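Local coordinates for spindle pole body-associated protein VIK1 (Candida glabrata, PDB 4GKP) that probably binds microtubules as the noncatalytic, Kar3-associated partner, through a C-terminal motor homology domain with a kinesin motor-like fold, at residues A19-D24 with L30-S35; I39-N44 with D258-S263; S150-G155 with L235-H240; S156-L161 with K187-C192; I206-P211 with P215-S220. All blocks are in the same frame, centred on the assembly; numbering follows the deposited sequence.

Interaction 1: A19-D24 with L30-S35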
# COMPACT_ATOMS: atom_id res chain seq x y z
N ALA A 19 4.43 -6.80 8.51
CA ALA A 19 5.52 -7.51 7.89
C ALA A 19 4.98 -8.77 7.25
O ALA A 19 4.48 -9.65 7.93
CB ALA A 19 6.61 -7.86 8.91
N ASN A 20 5.06 -8.83 5.93
CA ASN A 20 4.69 -10.02 5.22
C ASN A 20 5.96 -10.88 5.20
O ASN A 20 6.92 -10.59 4.48
CB ASN A 20 4.20 -9.66 3.81
CG ASN A 20 3.29 -10.70 3.22
OD1 ASN A 20 2.85 -11.62 3.90
ND2 ASN A 20 2.98 -10.57 1.94
N ILE A 21 5.96 -11.90 6.05
CA ILE A 21 7.12 -12.73 6.31
C ILE A 21 7.06 -13.87 5.32
O ILE A 21 6.17 -14.71 5.39
CB ILE A 21 7.06 -13.31 7.76
CG1 ILE A 21 6.83 -12.21 8.81
CG2 ILE A 21 8.28 -14.17 8.10
CD1 ILE A 21 8.04 -11.36 9.11
N ILE A 22 8.00 -13.90 4.38
CA ILE A 22 8.11 -15.07 3.51
C ILE A 22 9.05 -16.07 4.22
O ILE A 22 10.24 -16.13 3.94
CB ILE A 22 8.53 -14.71 2.07
CG1 ILE A 22 7.75 -13.48 1.56
CG2 ILE A 22 8.32 -15.90 1.13
CD1 ILE A 22 6.25 -13.70 1.42
N GLU A 23 8.46 -16.83 5.15
CA GLU A 23 9.18 -17.59 6.19
C GLU A 23 10.22 -18.59 5.68
O GLU A 23 11.32 -18.65 6.20
CB GLU A 23 8.19 -18.29 7.12
CG GLU A 23 8.76 -18.71 8.47
CD GLU A 23 7.76 -19.51 9.27
OE1 GLU A 23 7.25 -18.98 10.28
OE2 GLU A 23 7.46 -20.67 8.89
N ASP A 24 9.84 -19.37 4.67
CA ASP A 24 10.74 -20.36 4.08
C ASP A 24 11.86 -19.74 3.22
O ASP A 24 12.71 -20.46 2.70
CB ASP A 24 9.95 -21.40 3.27
CG ASP A 24 9.27 -20.80 2.05
OD1 ASP A 24 8.57 -19.78 2.19
OD2 ASP A 24 9.43 -21.37 0.95
N LEU A 30 17.92 -13.32 10.27
CA LEU A 30 16.74 -12.59 10.76
C LEU A 30 15.89 -13.54 11.61
O LEU A 30 15.53 -14.64 11.17
CB LEU A 30 15.92 -11.99 9.61
CG LEU A 30 16.54 -10.89 8.75
CD1 LEU A 30 15.62 -10.56 7.59
CD2 LEU A 30 16.82 -9.64 9.57
N ILE A 31 15.61 -13.11 12.83
CA ILE A 31 14.95 -13.98 13.79
C ILE A 31 13.53 -13.49 13.97
O ILE A 31 13.29 -12.39 14.49
CB ILE A 31 15.73 -14.06 15.14
CG1 ILE A 31 17.12 -14.68 14.93
CG2 ILE A 31 14.93 -14.84 16.19
CD1 ILE A 31 17.15 -15.95 14.08
N VAL A 32 12.60 -14.31 13.48
CA VAL A 32 11.18 -13.98 13.48
C VAL A 32 10.53 -14.41 14.80
O VAL A 32 10.54 -15.59 15.17
CB VAL A 32 10.46 -14.62 12.27
CG1 VAL A 32 8.96 -14.47 12.39
CG2 VAL A 32 10.95 -14.00 10.97
N ASN A 33 9.97 -13.43 15.50
CA ASN A 33 9.24 -13.69 16.72
C ASN A 33 7.76 -13.33 16.57
O ASN A 33 7.36 -12.18 16.77
CB ASN A 33 9.87 -12.91 17.88
CG ASN A 33 9.48 -13.47 19.24
OD1 ASN A 33 8.62 -14.36 19.36
ND2 ASN A 33 10.12 -12.94 20.29
N TYR A 34 6.94 -14.32 16.23
CA TYR A 34 5.50 -14.09 16.01
C TYR A 34 4.77 -13.63 17.26
O TYR A 34 3.97 -12.70 17.18
CB TYR A 34 4.82 -15.33 15.42
CG TYR A 34 5.24 -15.58 14.00
CD1 TYR A 34 4.93 -14.66 12.99
CD2 TYR A 34 5.97 -16.72 13.66
CE1 TYR A 34 5.33 -14.88 11.68
CE2 TYR A 34 6.36 -16.95 12.36
CZ TYR A 34 6.04 -16.03 11.37
OH TYR A 34 6.44 -16.27 10.07
N SER A 35 5.08 -14.24 18.40
CA SER A 35 4.44 -13.89 19.66
C SER A 35 4.66 -12.42 20.02
O SER A 35 3.73 -11.74 20.45
CB SER A 35 4.95 -14.81 20.79
OG SER A 35 6.29 -14.52 21.16
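A three-stranded antiparallel sheet lies beside the central sheet of this kinesin-like motor homology domain, and its first strand, 30-33, together with the turn after it meets the end of central strand 17-22. Ile21, Glu23, Val32 and Tyr34 make the contact. Ile21 is the buried member: its CG2 lies 3.9 Å from Val32 CG2, the two side chains running past each other in opposite directions. CG1 of Ile21 takes the place beside the backbone N (chi1 -52°), leaving CG2 anti to that N and 3.4 Å from Tyr34 OH, while Ile21 CG1 comes obliquely to within 4.2 Å of Tyr34 CE1. Polar and apolar neighbours therefore share the hydroxyl end of the tyrosine. Tyr34 OH donates a hydrogen bond of 2.8 Å to Glu23 OE1, which sits at the ring edge, in its plane. At the acid, the hydroxyl arrives from above the carboxylate, 38° out of plane, and the carboxylate is turned 56° from the ring. Val32 also supports the tyrosine from its own strand, with CG1 lying 3.4 Å above one face of the ring, toward the rim. Glu23 OE1 also bonds to Gln55 of strand 52-56, so two groups hold this one oxygen; the Tyr34 side chain touches Leu53 and Gln55 of that strand. Deeper in, Ile21 also packs on Ile39 of the middle strand of the small sheet. The arrangement is that of a small antiparallel sheet packed by its side chains against strands 17-22 and 52-56 of the central sheet in a kinesin motor-like fold.

Interaction 2: I39-N44 with D258-S263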
# COMPACT_ATOMS: atom_id res chain seq x y z
N ILE A 39 11.07 -8.65 14.65
CA ILE A 39 12.13 -9.28 13.88
C ILE A 39 13.46 -8.74 14.39
O ILE A 39 13.69 -7.52 14.41
CB ILE A 39 11.97 -9.03 12.36
CG1 ILE A 39 10.59 -9.49 11.87
CG2 ILE A 39 13.07 -9.72 11.57
CD1 ILE A 39 10.23 -8.98 10.49
N GLU A 40 14.32 -9.63 14.85
CA GLU A 40 15.67 -9.22 15.17
C GLU A 40 16.59 -9.48 13.99
O GLU A 40 16.63 -10.57 13.44
CB GLU A 40 16.21 -9.87 16.45
CG GLU A 40 17.66 -9.45 16.70
CD GLU A 40 18.16 -9.77 18.09
OE1 GLU A 40 17.85 -10.86 18.62
OE2 GLU A 40 18.90 -8.92 18.64
N ASP A 41 17.32 -8.43 13.63
CA ASP A 41 18.36 -8.45 12.63
C ASP A 41 19.70 -8.76 13.33
O ASP A 41 20.32 -7.88 13.93
CB ASP A 41 18.38 -7.07 11.98
CG ASP A 41 19.31 -6.97 10.80
OD1 ASP A 41 20.24 -7.80 10.68
OD2 ASP A 41 19.11 -6.02 10.00
N MET A 42 20.14 -10.01 13.26
CA MET A 42 21.39 -10.42 13.91
C MET A 42 22.63 -9.88 13.17
O MET A 42 23.72 -9.79 13.74
CB MET A 42 21.48 -11.94 14.04
CG MET A 42 20.26 -12.63 14.65
SD MET A 42 20.01 -12.30 16.41
N LYS A 43 22.45 -9.53 11.89
CA LYS A 43 23.50 -8.96 11.07
C LYS A 43 23.78 -7.52 11.50
O LYS A 43 24.93 -7.10 11.58
CB LYS A 43 23.12 -9.04 9.58
CG LYS A 43 24.11 -8.41 8.60
N ASN A 44 22.71 -6.78 11.78
CA ASN A 44 22.82 -5.35 12.10
C ASN A 44 22.63 -5.00 13.57
O ASN A 44 22.71 -3.82 13.93
CB ASN A 44 21.87 -4.53 11.23
CG ASN A 44 22.35 -4.42 9.79
OD1 ASN A 44 23.36 -3.77 9.50
ND2 ASN A 44 21.62 -5.06 8.88
N ASP A 258 17.48 -3.03 4.44
CA ASP A 258 17.08 -1.65 4.17
C ASP A 258 15.56 -1.48 4.25
O ASP A 258 15.07 -0.45 4.72
CB ASP A 258 17.59 -1.20 2.79
CG ASP A 258 19.10 -0.99 2.78
OD1 ASP A 258 19.59 -0.14 3.55
OD2 ASP A 258 19.79 -1.67 2.00
N ILE A 259 14.83 -2.48 3.80
CA ILE A 259 13.38 -2.49 3.98
C ILE A 259 13.05 -2.39 5.48
O ILE A 259 12.26 -1.53 5.88
CB ILE A 259 12.72 -3.74 3.35
CG1 ILE A 259 12.82 -3.65 1.82
CG2 ILE A 259 11.28 -3.87 3.86
CD1 ILE A 259 12.53 -4.95 1.07
N LEU A 260 13.68 -3.24 6.28
CA LEU A 260 13.55 -3.17 7.74
C LEU A 260 13.91 -1.80 8.29
O LEU A 260 13.12 -1.20 9.04
CB LEU A 260 14.37 -4.26 8.43
CG LEU A 260 13.90 -5.71 8.26
CD1 LEU A 260 14.88 -6.66 8.91
CD2 LEU A 260 12.51 -5.92 8.84
N LYS A 261 15.08 -1.28 7.92
CA LYS A 261 15.50 0.05 8.39
C LYS A 261 14.42 1.08 8.03
O LYS A 261 13.98 1.85 8.88
CB LYS A 261 16.87 0.45 7.83
N LEU A 262 14.00 1.05 6.77
CA LEU A 262 12.91 1.91 6.29
C LEU A 262 11.64 1.85 7.16
O LEU A 262 11.03 2.89 7.43
CB LEU A 262 12.59 1.54 4.84
CG LEU A 262 11.63 2.41 4.05
CD1 LEU A 262 12.09 3.86 4.00
CD2 LEU A 262 11.52 1.83 2.65
N SER A 263 11.26 0.65 7.60
CA SER A 263 10.07 0.50 8.45
C SER A 263 10.22 1.26 9.76
O SER A 263 9.26 1.88 10.25
CB SER A 263 9.69 -0.97 8.67
OG SER A 263 10.64 -1.67 9.45
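Ile39 CD1 and Leu260 CD2 meet at 4.2 Å, joining the middle strand of the small antiparallel sheet, 38-41, to helix 256-266 near the end of the kinesin-like domain. The two side chains cross at about a right angle, each offering one terminal methyl, and both residues are buried. Leu260 CG stands anti to its carbonyl carbon (chi1 -69°), and its two methyls divide the work: CD2 takes Ile39, while CD1 faces Asp41, whose OD2 is 4.4 Å away. That second approach is a loose one between an apolar methyl and a carboxylate oxygen, without a hydrogen bond. Around this first shell, Leu30 of the neighbouring strand packs on Ile39, Asp41 and Leu260, and Tyr48 of strand 46-49 touches Asp41 and Leu260. Phe50 adds an aromatic neighbour to Ile39 and Leu260, so the small sheet and its connections supply several neighbours of the leucine.

The position of the Asp41 carboxylate is set by the turn that follows the strand. OD1 accepts the backbone N of Asn44 at 2.9 Å in an Asx motif, the donor lying well above the carboxylate plane, and a weak bond from Lys43 N joins it. The turn also bonds to OD2, through the Asn44 side chain, which probably keeps a buried acid tolerable beside a leucine. On the helix, Ser263 OG donates to Leu260 O, in the carbonyl plane and on a lone pair. Asp41 OD2 receives Asn44 ND2 on its syn side but tilted 30° out of the carboxylate plane, at 2.9 Å and with an N-H...O angle of 161°.

Interaction 3: S150-G155 with L235-H240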
# COMPACT_ATOMS: atom_id res chain seq x y z
N SER A 150 -8.08 19.03 -0.13
CA SER A 150 -8.91 17.87 0.21
C SER A 150 -8.47 16.55 -0.45
O SER A 150 -8.90 15.48 -0.04
CB SER A 150 -10.37 18.15 -0.17
OG SER A 150 -10.53 18.20 -1.59
N THR A 151 -7.61 16.66 -1.47
CA THR A 151 -7.36 15.56 -2.39
C THR A 151 -6.11 15.82 -3.23
O THR A 151 -5.60 16.95 -3.28
CB THR A 151 -8.57 15.35 -3.35
OG1 THR A 151 -8.57 14.03 -3.90
CG2 THR A 151 -8.59 16.40 -4.47
N ILE A 152 -5.63 14.75 -3.85
CA ILE A 152 -4.65 14.82 -4.91
C ILE A 152 -5.39 14.57 -6.20
O ILE A 152 -6.08 13.57 -6.38
CB ILE A 152 -3.54 13.78 -4.71
CG1 ILE A 152 -2.88 13.99 -3.34
CG2 ILE A 152 -2.53 13.84 -5.85
CD1 ILE A 152 -1.74 13.05 -3.06
N SER A 153 -5.27 15.51 -7.12
CA SER A 153 -5.99 15.41 -8.36
C SER A 153 -5.08 14.81 -9.42
O SER A 153 -3.97 15.31 -9.64
CB SER A 153 -6.48 16.79 -8.78
OG SER A 153 -7.64 16.64 -9.57
N LEU A 154 -5.54 13.72 -10.02
CA LEU A 154 -4.85 13.04 -11.11
C LEU A 154 -5.65 13.28 -12.37
O LEU A 154 -6.90 13.25 -12.36
CB LEU A 154 -4.77 11.53 -10.88
CG LEU A 154 -3.74 10.87 -9.96
CD1 LEU A 154 -3.92 11.26 -8.51
CD2 LEU A 154 -3.85 9.35 -10.08
N GLY A 155 -4.95 13.48 -13.48
CA GLY A 155 -5.63 13.75 -14.73
C GLY A 155 -5.58 12.57 -15.65
O GLY A 155 -5.88 12.68 -16.83
N LEU A 235 4.18 12.27 -1.54
CA LEU A 235 4.32 11.42 -0.36
C LEU A 235 3.98 12.16 0.92
O LEU A 235 3.28 11.61 1.79
CB LEU A 235 5.71 10.79 -0.28
CG LEU A 235 6.04 9.82 -1.43
CD1 LEU A 235 7.42 9.21 -1.26
CD2 LEU A 235 5.01 8.71 -1.57
N LYS A 236 4.43 13.41 1.02
CA LYS A 236 4.23 14.17 2.25
C LYS A 236 2.79 14.65 2.39
O LYS A 236 2.27 14.77 3.50
CB LYS A 236 5.24 15.34 2.37
N LYS A 237 2.14 14.93 1.27
CA LYS A 237 0.70 15.24 1.26
C LYS A 237 -0.14 14.04 1.75
O LYS A 237 -1.12 14.23 2.48
CB LYS A 237 0.27 15.69 -0.14
CG LYS A 237 -1.23 15.85 -0.35
CD LYS A 237 -1.78 17.05 0.40
CE LYS A 237 -3.30 17.01 0.44
NZ LYS A 237 -3.85 17.98 1.43
N ILE A 238 0.27 12.83 1.34
CA ILE A 238 -0.36 11.56 1.74
C ILE A 238 -0.15 11.25 3.24
O ILE A 238 -1.13 10.97 3.96
CB ILE A 238 0.13 10.40 0.83
CG1 ILE A 238 -0.41 10.58 -0.59
CG2 ILE A 238 -0.29 9.04 1.35
CD1 ILE A 238 0.36 9.82 -1.65
N PHE A 239 1.11 11.33 3.72
CA PHE A 239 1.40 11.15 5.16
C PHE A 239 0.71 12.19 6.05
O PHE A 239 0.39 11.90 7.20
CB PHE A 239 2.90 11.13 5.48
CG PHE A 239 3.66 10.02 4.82
CD1 PHE A 239 3.16 8.72 4.80
CD2 PHE A 239 4.91 10.26 4.24
CE1 PHE A 239 3.86 7.69 4.20
CE2 PHE A 239 5.62 9.23 3.63
CZ PHE A 239 5.09 7.95 3.61
N HIS A 240 0.49 13.39 5.52
CA HIS A 240 -0.10 14.45 6.34
C HIS A 240 -1.60 14.46 6.32
O HIS A 240 -2.21 14.80 7.32
CB HIS A 240 0.43 15.83 5.95
CG HIS A 240 -0.01 16.94 6.89
ND1 HIS A 240 -1.00 17.80 6.59
CD2 HIS A 240 0.44 17.29 8.17
CE1 HIS A 240 -1.18 18.66 7.61
NE2 HIS A 240 -0.30 18.35 8.58
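Ile152 carries most of this contact, pressing from strand 152-154 of a two-stranded antiparallel hairpin onto one side of helix 230-241. Its CA-CB bond is directed at the helix. From CB the chain divides: CG1, anti to the carbonyl carbon (chi1 -57°), goes on toward the helix, whereas CG2 branches off beside that carbon. CG1 reaches Lys237 CG at 3.9 Å, the isoleucine and the aliphatic start of the lysine sliding past each other in opposite directions. An extended second torsion then carries CD1 outward to the fork between two helix residues, 3.7 Å from Ile238 CG1 and 3.9 Å from Lys237 CG. Ile238 CD1 is slightly farther from the same methyl, at 4.1 Å, and the two isoleucines cross at about a right angle.

In Lys237 the first torsion (171°) sets CG against the isoleucine, and the bend at chi2 (70°) turns the rest of the chain past the hairpin backbone, where CE lies a loose 4.4 Å from Thr151 O. Its ammonium group forms a salt bridge with Asp241, one turn farther along the helix, and a hydrogen bond to the carbonyl of Glu149. The lysine thus serves both sides of the interface, with methylenes for packing and a charged end that ties the helix to the hairpin turn.

Within the fold, Ile152 is backed by Leu145 of the partner strand, and Ile238 is turned onto Asn84 and Phe86 of strand 83-88 and Ile206 of strand 201-208. The helix lies on the central sheet through Ile238, with the hairpin alongside it, itself tied to the sheet by Ile152 N and Tyr204 OH.

Interaction 4: S156-L161 with K187-C192; sequences STLITL and KFQFFC
Phe188 and Leu161 form the buried end of this contact, while Gln189 and Leu158 meet nearer the surface. Strand 183-192 of the central sheet does not bond to 156-161 directly: each pairs antiparallel with strand 112-121, which bonds to both through its backbone and lies between them, so only side chains span the distance. Past Lys187, whose NZ bonds to Thr151 and Ile152, Phe188 is the first residue of the second segment to touch 156-161. Its CG lies anti to the carbonyl carbon (chi1 -62°), which brings the far part of the ring toward Leu161; CE2 is 4.0 Å from Leu161 CD2. The methyl approaches the ring obliquely, and the two side chains cross at about a right angle. Helix 96-107 covers the same place, with Phe104 set edge-to-face against Phe188 and Leu101 touching both Phe188 and Leu161.

Gln189, the next residue, serves the other surface of the sheet. Its side chain is extended beyond CG (chi2 175°), and its OE1 comes within 3.9 Å of Leu158 CD1. Leu158 is exposed and crosses the glutamine at about a right angle, offering one methyl to the amide oxygen. That oxygen is hydrogen-bonded to Thr115 OG1 on the intervening strand, so the leucine only flanks an acceptor already engaged by the threonine.

One step further, Phe190 turns to the helix-covered side again, where Phe104 and Phe112 each meet it edge-to-face. No hydrogen bond links the two segments. Direct cohesion is therefore van der Waals and probably hydrophobic: an aromatic-aliphatic contact under the helix and a methyl-amide touch nearer solvent, with hydrogen bonding left to the strand between them.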
# COMPACT_ATOMS: atom_id res chain seq x y z
N SER A 156 -5.19 11.42 -15.11
CA SER A 156 -5.11 10.22 -15.93
C SER A 156 -6.48 9.55 -16.08
O SER A 156 -7.43 9.91 -15.41
CB SER A 156 -4.09 9.26 -15.34
OG SER A 156 -4.51 8.79 -14.08
N THR A 157 -6.54 8.56 -16.97
CA THR A 157 -7.72 7.77 -17.26
C THR A 157 -8.44 7.26 -16.00
O THR A 157 -7.82 6.69 -15.08
CB THR A 157 -7.33 6.56 -18.13
OG1 THR A 157 -6.50 7.00 -19.22
CG2 THR A 157 -8.56 5.80 -18.67
N LEU A 158 -9.76 7.43 -15.97
CA LEU A 158 -10.55 6.99 -14.82
C LEU A 158 -11.50 5.90 -15.28
O LEU A 158 -12.11 6.00 -16.34
CB LEU A 158 -11.32 8.18 -14.21
CG LEU A 158 -12.25 7.94 -13.01
CD1 LEU A 158 -12.29 9.16 -12.09
CD2 LEU A 158 -13.64 7.55 -13.47
N ILE A 159 -11.57 4.82 -14.51
CA ILE A 159 -12.56 3.78 -14.74
C ILE A 159 -13.33 3.54 -13.45
O ILE A 159 -12.87 3.91 -12.36
CB ILE A 159 -11.94 2.45 -15.24
CG1 ILE A 159 -11.07 1.77 -14.17
CG2 ILE A 159 -11.22 2.63 -16.57
CD1 ILE A 159 -10.72 0.33 -14.49
N THR A 160 -14.51 2.95 -13.56
CA THR A 160 -15.15 2.36 -12.40
C THR A 160 -14.69 0.92 -12.32
O THR A 160 -14.43 0.30 -13.35
CB THR A 160 -16.68 2.40 -12.50
OG1 THR A 160 -17.10 1.75 -13.71
CG2 THR A 160 -17.17 3.86 -12.50
N LEU A 161 -14.58 0.39 -11.12
CA LEU A 161 -14.03 -0.95 -10.95
C LEU A 161 -14.79 -2.06 -11.69
O LEU A 161 -14.19 -3.06 -12.07
CB LEU A 161 -13.93 -1.31 -9.48
CG LEU A 161 -12.90 -0.59 -8.63
CD1 LEU A 161 -12.80 -1.36 -7.32
CD2 LEU A 161 -11.55 -0.53 -9.33
N LYS A 187 -5.30 5.63 -7.21
CA LYS A 187 -6.24 6.42 -6.44
C LYS A 187 -7.65 5.88 -6.65
O LYS A 187 -8.14 5.85 -7.78
CB LYS A 187 -6.20 7.89 -6.81
CG LYS A 187 -7.21 8.71 -6.02
CD LYS A 187 -7.35 10.12 -6.56
CE LYS A 187 -8.44 10.86 -5.81
NZ LYS A 187 -8.42 12.31 -6.18
N PHE A 188 -8.28 5.43 -5.57
CA PHE A 188 -9.64 4.95 -5.64
C PHE A 188 -10.52 6.03 -5.01
O PHE A 188 -10.20 6.55 -3.95
CB PHE A 188 -9.84 3.65 -4.85
CG PHE A 188 -9.03 2.47 -5.33
CD1 PHE A 188 -7.66 2.35 -5.01
CD2 PHE A 188 -9.64 1.41 -6.00
CE1 PHE A 188 -6.92 1.23 -5.41
CE2 PHE A 188 -8.91 0.29 -6.41
CZ PHE A 188 -7.55 0.19 -6.10
N GLN A 189 -11.63 6.34 -5.64
CA GLN A 189 -12.63 7.17 -5.00
C GLN A 189 -13.83 6.31 -4.66
O GLN A 189 -14.35 5.58 -5.52
CB GLN A 189 -13.08 8.31 -5.93
CG GLN A 189 -12.05 9.42 -6.13
CD GLN A 189 -12.53 10.43 -7.15
OE1 GLN A 189 -12.87 10.09 -8.31
NE2 GLN A 189 -12.59 11.67 -6.73
N PHE A 190 -14.27 6.40 -3.41
CA PHE A 190 -15.48 5.71 -2.94
C PHE A 190 -16.60 6.72 -2.79
O PHE A 190 -16.47 7.67 -1.99
CB PHE A 190 -15.23 5.05 -1.58
CG PHE A 190 -14.45 3.76 -1.65
CD1 PHE A 190 -13.07 3.76 -1.85
CD2 PHE A 190 -15.10 2.53 -1.50
CE1 PHE A 190 -12.37 2.56 -1.89
CE2 PHE A 190 -14.40 1.34 -1.55
CZ PHE A 190 -13.04 1.35 -1.77
N PHE A 191 -17.65 6.57 -3.59
CA PHE A 191 -18.84 7.43 -3.49
C PHE A 191 -19.91 6.59 -2.79
O PHE A 191 -20.40 5.60 -3.35
CB PHE A 191 -19.31 7.92 -4.88
CG PHE A 191 -18.31 8.81 -5.61
CD1 PHE A 191 -17.29 8.26 -6.40
CD2 PHE A 191 -18.40 10.20 -5.53
CE1 PHE A 191 -16.39 9.08 -7.08
CE2 PHE A 191 -17.49 11.02 -6.18
CZ PHE A 191 -16.49 10.46 -6.97
N CYS A 192 -20.22 6.93 -1.55
CA CYS A 192 -21.14 6.14 -0.72
C CYS A 192 -22.58 6.33 -1.20
O CYS A 192 -23.05 7.47 -1.36
CB CYS A 192 -21.01 6.49 0.77
SG CYS A 192 -22.11 5.47 1.79

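Interaction 5: I206-P211 with P215-S220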
# COMPACT_ATOMS: atom_id res chain seq x y z
N ILE A 206 -0.13 2.53 -2.76
CA ILE A 206 1.16 2.97 -3.24
C ILE A 206 2.13 1.83 -3.23
O ILE A 206 2.35 1.18 -2.20
CB ILE A 206 1.65 4.18 -2.43
CG1 ILE A 206 0.73 5.38 -2.73
CG2 ILE A 206 3.09 4.51 -2.79
CD1 ILE A 206 0.39 6.21 -1.52
N GLU A 207 2.65 1.55 -4.42
CA GLU A 207 3.57 0.46 -4.67
C GLU A 207 4.99 1.01 -4.79
O GLU A 207 5.29 1.82 -5.67
CB GLU A 207 3.19 -0.26 -5.97
CG GLU A 207 1.92 -1.09 -5.94
CD GLU A 207 1.47 -1.49 -7.34
OE1 GLU A 207 1.18 -0.60 -8.17
OE2 GLU A 207 1.40 -2.71 -7.64
N ILE A 208 5.86 0.56 -3.90
CA ILE A 208 7.26 0.96 -3.91
C ILE A 208 8.13 -0.29 -3.95
O ILE A 208 8.35 -0.94 -2.92
CB ILE A 208 7.59 1.82 -2.68
CG1 ILE A 208 6.74 3.10 -2.73
CG2 ILE A 208 9.07 2.14 -2.63
CD1 ILE A 208 6.74 3.88 -1.45
N TYR A 209 8.58 -0.65 -5.16
CA TYR A 209 9.39 -1.85 -5.37
C TYR A 209 10.77 -1.56 -5.99
O TYR A 209 11.43 -2.48 -6.45
CB TYR A 209 8.65 -2.88 -6.22
CG TYR A 209 7.29 -3.23 -5.70
CD1 TYR A 209 7.10 -3.56 -4.36
CD2 TYR A 209 6.18 -3.25 -6.55
CE1 TYR A 209 5.85 -3.88 -3.88
CE2 TYR A 209 4.92 -3.57 -6.07
CZ TYR A 209 4.77 -3.89 -4.74
OH TYR A 209 3.53 -4.22 -4.23
N GLN A 210 11.18 -0.28 -6.00
CA GLN A 210 12.49 0.11 -6.49
C GLN A 210 13.34 0.69 -5.35
O GLN A 210 13.01 1.75 -4.81
CB GLN A 210 12.37 1.10 -7.66
CG GLN A 210 13.69 1.61 -8.24
N PRO A 211 14.43 -0.01 -4.98
CA PRO A 211 15.33 0.35 -3.85
C PRO A 211 15.81 1.80 -3.88
O PRO A 211 15.99 2.41 -2.82
CB PRO A 211 16.50 -0.61 -4.03
CG PRO A 211 15.90 -1.80 -4.70
CD PRO A 211 14.87 -1.25 -5.64
N PRO A 215 15.17 5.99 -0.05
CA PRO A 215 15.62 7.30 0.46
C PRO A 215 14.60 8.44 0.34
O PRO A 215 14.46 9.24 1.28
CB PRO A 215 16.85 7.59 -0.40
CG PRO A 215 17.40 6.24 -0.72
CD PRO A 215 16.17 5.39 -0.95
N ILE A 216 13.90 8.49 -0.80
CA ILE A 216 12.85 9.50 -1.01
C ILE A 216 11.71 9.31 -0.00
O ILE A 216 11.22 10.27 0.60
CB ILE A 216 12.28 9.49 -2.45
CG1 ILE A 216 13.37 9.82 -3.48
N LEU A 217 11.32 8.05 0.19
CA LEU A 217 10.30 7.73 1.19
C LEU A 217 10.78 8.14 2.58
O LEU A 217 10.12 8.94 3.24
CB LEU A 217 9.94 6.24 1.12
CG LEU A 217 8.68 5.73 1.85
CD1 LEU A 217 7.43 6.30 1.23
CD2 LEU A 217 8.64 4.21 1.81
N LYS A 218 11.95 7.64 2.99
CA LYS A 218 12.58 8.06 4.25
C LYS A 218 12.53 9.59 4.44
O LYS A 218 11.97 10.07 5.42
CB LYS A 218 14.02 7.54 4.35
N ARG A 219 13.09 10.33 3.48
CA ARG A 219 13.11 11.81 3.53
C ARG A 219 11.72 12.40 3.77
O ARG A 219 11.57 13.36 4.54
CB ARG A 219 13.73 12.41 2.26
CG ARG A 219 15.26 12.33 2.20
CD ARG A 219 15.84 13.28 1.15
NE ARG A 219 15.66 12.80 -0.22
CZ ARG A 219 14.75 13.26 -1.08
NH1 ARG A 219 13.91 14.24 -0.73
NH2 ARG A 219 14.67 12.75 -2.31
N SER A 220 10.70 11.83 3.13
CA SER A 220 9.31 12.17 3.42
C SER A 220 8.96 11.67 4.82
O SER A 220 8.29 12.35 5.60
CB SER A 220 8.39 11.54 2.39
OG SER A 220 8.91 11.65 1.07
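Ile208 and Leu217 make the close part of this contact, where the end of central strand 201-208 meets the short helix 214-219. Ile208 CD1 sits in the fork of the leucine, 3.7 Å from Leu217 CD1 and 3.8 Å from Leu217 CD2, with the side chains crossing obliquely. Each CA-CB bond points at the opposite segment. The leucine has CG anti to its backbone N (chi1 -167°), an orientation that lets both methyls straddle the isoleucine tip. Both residues are buried, and Phe86 of strand 83-88 touches each of them. Leu217 further packs on Leu235 and Phe239 of helix 230-241.

The other end is looser and nearer solvent. Here the carbonyl oxygen of Pro211 lies 3.5 Å from Pro215 CD, a contact between backbone oxygen and ring carbon. Pro215 is exposed and Pro211 partly so; the CB of Pro211 is directed away from the helix, and it is the carbonyl oxygen that meets the second proline. Only three residues separate the segments, so this side of the contact closes a tight connection from strand to helix.

At the far end of the helix, Ile216 O receives two donors from Ser220: backbone N at 3.0 Å and OG at 2.7 Å. They approach from opposite faces of the carbonyl plane, the hydroxyl being tilted 30° from it, and the serine side chain thereby folds back on the last turn. A central strand leading through a short turn into a short helix that packs back on one face of the sheet is typical of the alpha/beta architecture of kinesin motor-like domains.

Interactions 1 and 2 share the small antiparallel sheet, whose strands 30-33 and 38-41 are neighbours. Interaction 2 is wholly buried; interaction 1 is partly exposed and is the one contact of the five with a hydrogen bond across its segments. Interactions 3, 4 and 5 each combine a buried apolar centre with a partly exposed side. Interactions 3 and 5 meet on one face of the central sheet, and Leu262 of 258-263 extends their apolar layer to Leu217. Interaction 4 lies across the chain's centre from interactions 1 and 2, yet Lys187 NZ hydrogen-bonds to Thr151 OG1 and Ile152 O, a polar tie to interaction 3.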